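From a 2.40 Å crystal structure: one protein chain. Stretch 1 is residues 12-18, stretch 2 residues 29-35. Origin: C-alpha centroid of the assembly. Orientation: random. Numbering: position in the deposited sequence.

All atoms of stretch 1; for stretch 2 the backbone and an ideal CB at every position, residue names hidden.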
ATOM      1  N   GLN B  12     -24.134  13.325   7.905  1.00 55.68           N
ATOM      2  CA  GLN B  12     -23.668  14.649   7.585  1.00 62.83           C
ATOM      3  C   GLN B  12     -22.420  14.503   6.716  1.00 61.35           C
ATOM      4  O   GLN B  12     -22.267  15.222   5.730  1.00 62.55           O
ATOM      5  CB  GLN B  12     -23.377  15.478   8.861  1.00 75.07           C
ATOM      6  CG  GLN B  12     -23.623  16.984   8.723  1.00 87.84           C
ATOM      7  CD  GLN B  12     -22.649  17.708   7.773  1.00 95.76           C
ATOM      8  OE1 GLN B  12     -21.459  17.824   8.068  1.00 98.30           O
ATOM      9  NE2 GLN B  12     -23.165  18.220   6.636  1.00 86.41           N
ATOM     10  N   LEU B  13     -21.524  13.586   7.073  1.00 52.80           N
ATOM     11  CA  LEU B  13     -20.299  13.445   6.295  1.00 52.75           C
ATOM     12  C   LEU B  13     -20.562  12.689   4.979  1.00 48.80           C
ATOM     13  O   LEU B  13     -20.032  13.050   3.937  1.00 47.43           O
ATOM     14  CB  LEU B  13     -19.221  12.769   7.126  1.00 56.00           C
ATOM     15  CG  LEU B  13     -17.876  12.454   6.456  1.00 57.56           C
ATOM     16  CD1 LEU B  13     -17.278  13.703   5.836  1.00 56.01           C
ATOM     17  CD2 LEU B  13     -16.900  11.822   7.447  1.00 58.35           C
ATOM     18  N   VAL B  14     -21.392  11.650   5.005  1.00 47.34           N
ATOM     19  CA  VAL B  14     -21.726  10.958   3.760  1.00 52.77           C
ATOM     20  C   VAL B  14     -22.234  11.972   2.713  1.00 53.37           C
ATOM     21  O   VAL B  14     -21.944  11.863   1.554  1.00 56.35           O
ATOM     22  CB  VAL B  14     -22.751   9.836   3.974  1.00 50.46           C
ATOM     23  CG1 VAL B  14     -23.325   9.376   2.644  1.00 53.44           C
ATOM     24  CG2 VAL B  14     -22.107   8.659   4.704  1.00 54.82           C
ATOM     25  N   SER B  15     -22.995  12.950   3.166  1.00 60.90           N
ATOM     26  CA  SER B  15     -23.555  13.987   2.309  1.00 63.04           C
ATOM     27  C   SER B  15     -22.496  14.735   1.533  1.00 53.52           C
ATOM     28  O   SER B  15     -22.620  14.935   0.343  1.00 56.92           O
ATOM     29  CB  SER B  15     -24.374  14.961   3.158  1.00 64.58           C
ATOM     30  OG  SER B  15     -24.666  16.097   2.413  1.00 72.51           O
ATOM     31  N   MET B  16     -21.433  15.118   2.197  1.00 55.55           N
ATOM     32  CA  MET B  16     -20.360  15.853   1.522  1.00 57.28           C
ATOM     33  C   MET B  16     -19.542  14.962   0.641  1.00 55.85           C
ATOM     34  O   MET B  16     -19.063  15.416  -0.398  1.00 54.03           O
ATOM     35  CB  MET B  16     -19.445  16.536   2.538  1.00 66.33           C
ATOM     36  CG  MET B  16     -19.844  17.977   2.781  1.00 74.53           C
ATOM     37  SD  MET B  16     -19.553  18.431   4.476  1.00 86.29           S
ATOM     38  CE  MET B  16     -19.731  20.202   4.253  1.00 90.11           C
ATOM     39  N   ILE B  17     -19.360  13.705   1.066  1.00 51.87           N
ATOM     40  CA  ILE B  17     -18.688  12.704   0.232  1.00 53.70           C
ATOM     41  C   ILE B  17     -19.462  12.574  -1.086  1.00 50.29           C
ATOM     42  O   ILE B  17     -18.868  12.492  -2.153  1.00 51.67           O
ATOM     43  CB  ILE B  17     -18.637  11.295   0.925  1.00 55.26           C
ATOM     44  CG1 ILE B  17     -17.729  11.262   2.160  1.00 58.89           C
ATOM     45  CG2 ILE B  17     -18.264  10.186  -0.051  1.00 58.91           C
ATOM     46  CD1 ILE B  17     -16.403  11.932   1.987  1.00 60.16           C
ATOM     47  N   GLN B  18     -20.792  12.536  -0.969  1.00 52.06           N
ATOM     48  CA  GLN B  18     -21.711  12.340  -2.088  1.00 54.63           C
ATOM     49  C   GLN B  18     -21.575  13.478  -3.088  1.00 58.43           C
ATOM     50  O   GLN B  18     -21.276  13.221  -4.245  1.00 55.06           O
ATOM     51  CB  GLN B  18     -23.137  12.208  -1.551  1.00 61.97           C
ATOM     52  CG  GLN B  18     -24.190  11.889  -2.576  1.00 66.56           C
ATOM     53  CD  GLN B  18     -25.481  11.429  -1.936  1.00 70.97           C
ATOM     54  OE1 GLN B  18     -26.206  12.224  -1.356  1.00 85.57           O
ATOM     55  NE2 GLN B  18     -25.784  10.146  -2.064  1.00 67.71           N
ATOM     56  N   UNK B  29     -10.042  13.087  -0.408  1.00 55.77           N
ATOM     57  CA  UNK B  29      -9.935  14.548  -0.695  1.00 50.67           C
ATOM     58  C   UNK B  29     -10.917  15.415   0.072  1.00 50.08           C
ATOM     59  O   UNK B  29     -10.538  16.428   0.676  1.00 49.98           O
ATOM     60  CB  UNK B  29     -10.145  14.797  -2.190  1.00 50.67           C
ATOM     61  N   UNK B  30     -12.177  15.022   0.060  1.00 45.98           N
ATOM     62  CA  UNK B  30     -13.185  15.795   0.751  1.00 48.65           C
ATOM     63  C   UNK B  30     -12.847  15.786   2.229  1.00 53.51           C
ATOM     64  O   UNK B  30     -12.765  16.832   2.823  1.00 52.68           O
ATOM     65  CB  UNK B  30     -14.589  15.243   0.495  1.00 48.65           C
ATOM     66  N   UNK B  31     -12.615  14.608   2.806  1.00 50.90           N
ATOM     67  CA  UNK B  31     -12.395  14.523   4.242  1.00 51.58           C
ATOM     68  C   UNK B  31     -11.081  15.216   4.694  1.00 50.29           C
ATOM     69  O   UNK B  31     -11.052  15.846   5.740  1.00 51.09           O
ATOM     70  CB  UNK B  31     -12.378  13.052   4.661  1.00 51.58           C
ATOM     71  N   UNK B  32     -10.025  15.071   3.897  1.00 47.56           N
ATOM     72  CA  UNK B  32      -8.736  15.708   4.147  1.00 53.17           C
ATOM     73  C   UNK B  32      -8.857  17.218   4.196  1.00 56.95           C
ATOM     74  O   UNK B  32      -8.255  17.867   5.081  1.00 62.44           O
ATOM     75  CB  UNK B  32      -7.726  15.303   3.072  1.00 53.17           C
ATOM     76  N   UNK B  33      -9.674  17.752   3.279  1.00 52.08           N
ATOM     77  CA  UNK B  33     -10.015  19.157   3.268  1.00 48.37           C
ATOM     78  C   UNK B  33     -10.745  19.596   4.530  1.00 50.33           C
ATOM     79  O   UNK B  33     -10.350  20.599   5.147  1.00 49.24           O
ATOM     80  CB  UNK B  33     -10.871  19.470   2.039  1.00 48.37           C
ATOM     81  N   UNK B  34     -11.788  18.843   4.899  1.00 51.71           N
ATOM     82  CA  UNK B  34     -12.572  19.080   6.112  1.00 54.53           C
ATOM     83  C   UNK B  34     -11.682  19.100   7.351  1.00 58.07           C
ATOM     84  O   UNK B  34     -11.757  20.025   8.147  1.00 59.56           O
ATOM     85  CB  UNK B  34     -13.655  18.010   6.263  1.00 54.53           C
ATOM     86  N   UNK B  35     -10.825  18.106   7.499  1.00 57.64           N
ATOM     87  CA  UNK B  35      -9.946  18.011   8.684  1.00 57.13           C
ATOM     88  C   UNK B  35      -8.924  19.143   8.790  1.00 52.49           C
ATOM     89  O   UNK B  35      -8.730  19.667   9.880  1.00 52.06           O
ATOM     90  CB  UNK B  35      -9.201  16.675   8.663  1.00 57.13           C
TER

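Both stretches are helical, and their N-to-C directions make an angle of 122°, so they cross obliquely rather than running side by side. The axes come within 9.8 Å. Stretch 1 offers a mostly apolar surface: the methyls of Leu-13, the side chain of Met-16 and the CD1 of Ile-17.

Position 29 has helical backbone angles and a CA-to-CB bond that points sideways. Nothing of stretch 1 lies within 5.5 Å of the ideal CB. Many helix-compatible residues would suit it. The residue is Glu-29, and its carboxylate is hydrogen-bonded elsewhere in the structure.

Position 30 points toward stretch 1, and its CA lies 6.3 Å from the CA of Ile-17, the nearest pair across the stretches. The ideal CB is 4.1 Å from Ile-17 CD1 and 4.6 Å from Met-16 O. The space is short and largely apolar, so a small or medium aliphatic residue fits: alanine, valine, perhaps isoleucine. The residue is Val-30, with chi1 in t. Its CB lies 4.1 Å from Ile-17 CD1. Its CG1 packs 4.0 Å from Met-16 CB and also lies 3.9 Å from Met-16 O, so this methyl rests against backbone as well as side chain.

Position 31 points sideways. Its ideal CB is 5.0 Å from Ile-17 CD1 and 5.1 Å from Leu-13 CD1. A longer apolar side chain could reach along the flank of Leu-13; leucine, methionine or an aromatic would all serve. The residue is Phe-31, with chi1 in t. Its CD1 meets Leu-13 CD2 at 3.8 Å, and the methyl approaches the ring obliquely.

Positions 32 and 33 are out of reach of stretch 1, which sets no preference at either. They are Ser-32 and Ala-33. Ser-32 OG is hydrogen-bonded to a residue just outside the stretches.

Position 34 points toward stretch 1, but nothing lies within 5.5 Å of its ideal CB. The gap must be bridged by length. Leu-13 and Met-16 line the far side, so leucine or methionine would suit. The residue is Leu-34, with chi1 in m and chi2 in t. Its CD1 reaches Leu-13 CD1 at 3.5 Å and Met-16 SD at 4.1 Å, joining two residues one helical turn apart.

Position 35 is out of reach again, and a polar residue is as plausible as any. It is Gln-35, which touches a crystal neighbour.

No hydrogen bond crosses between the stretches. The contact is apolar packing, burying 271 Å² over both sides.

Stretch 2, residues 29-35: EVFSALQ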
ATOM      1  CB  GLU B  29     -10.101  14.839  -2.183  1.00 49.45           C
ATOM      2  CG  GLU B  29      -8.789  14.654  -2.950  1.00 55.51           C
ATOM      3  CD  GLU B  29      -8.906  14.512  -4.468  1.00 60.07           C
ATOM      4  OE1 GLU B  29      -9.989  14.283  -5.062  1.00 56.13           O
ATOM      5  OE2 GLU B  29      -7.832  14.581  -5.082  1.00 72.02           O
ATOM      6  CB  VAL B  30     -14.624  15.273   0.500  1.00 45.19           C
ATOM      7  CG1 VAL B  30     -15.654  15.929   1.428  1.00 41.13           C
ATOM      8  CG2 VAL B  30     -15.013  15.551  -0.929  1.00 47.67           C
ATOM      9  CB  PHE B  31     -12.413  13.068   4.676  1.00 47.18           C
ATOM     10  CG  PHE B  31     -12.292  12.882   6.149  1.00 48.40           C
ATOM     11  CD1 PHE B  31     -13.364  13.217   6.999  1.00 47.59           C
ATOM     12  CD2 PHE B  31     -11.125  12.341   6.704  1.00 47.19           C
ATOM     13  CE1 PHE B  31     -13.278  13.028   8.375  1.00 45.01           C
ATOM     14  CE2 PHE B  31     -11.032  12.143   8.090  1.00 51.12           C
ATOM     15  CZ  PHE B  31     -12.114  12.481   8.927  1.00 50.09           C
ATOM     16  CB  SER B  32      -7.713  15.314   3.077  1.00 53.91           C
ATOM     17  OG  SER B  32      -7.409  13.920   3.173  1.00 52.85           O
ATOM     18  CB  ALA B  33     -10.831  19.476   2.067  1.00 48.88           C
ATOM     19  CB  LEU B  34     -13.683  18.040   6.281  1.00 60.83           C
ATOM     20  CG  LEU B  34     -14.847  18.050   5.243  1.00 68.19           C
ATOM     21  CD1 LEU B  34     -15.872  16.922   5.427  1.00 62.37           C
ATOM     22  CD2 LEU B  34     -15.560  19.385   5.267  1.00 67.87           C
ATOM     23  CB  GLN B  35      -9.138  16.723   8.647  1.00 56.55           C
ATOM     24  CG  GLN B  35      -9.972  15.485   8.740  1.00 53.98           C
ATOM     25  CD  GLN B  35     -10.496  15.344  10.116  1.00 55.18           C
ATOM     26  OE1 GLN B  35     -11.608  15.747  10.390  1.00 66.55           O
ATOM     27  NE2 GLN B  35      -9.688  14.792  11.004  1.00 55.37           N
TER
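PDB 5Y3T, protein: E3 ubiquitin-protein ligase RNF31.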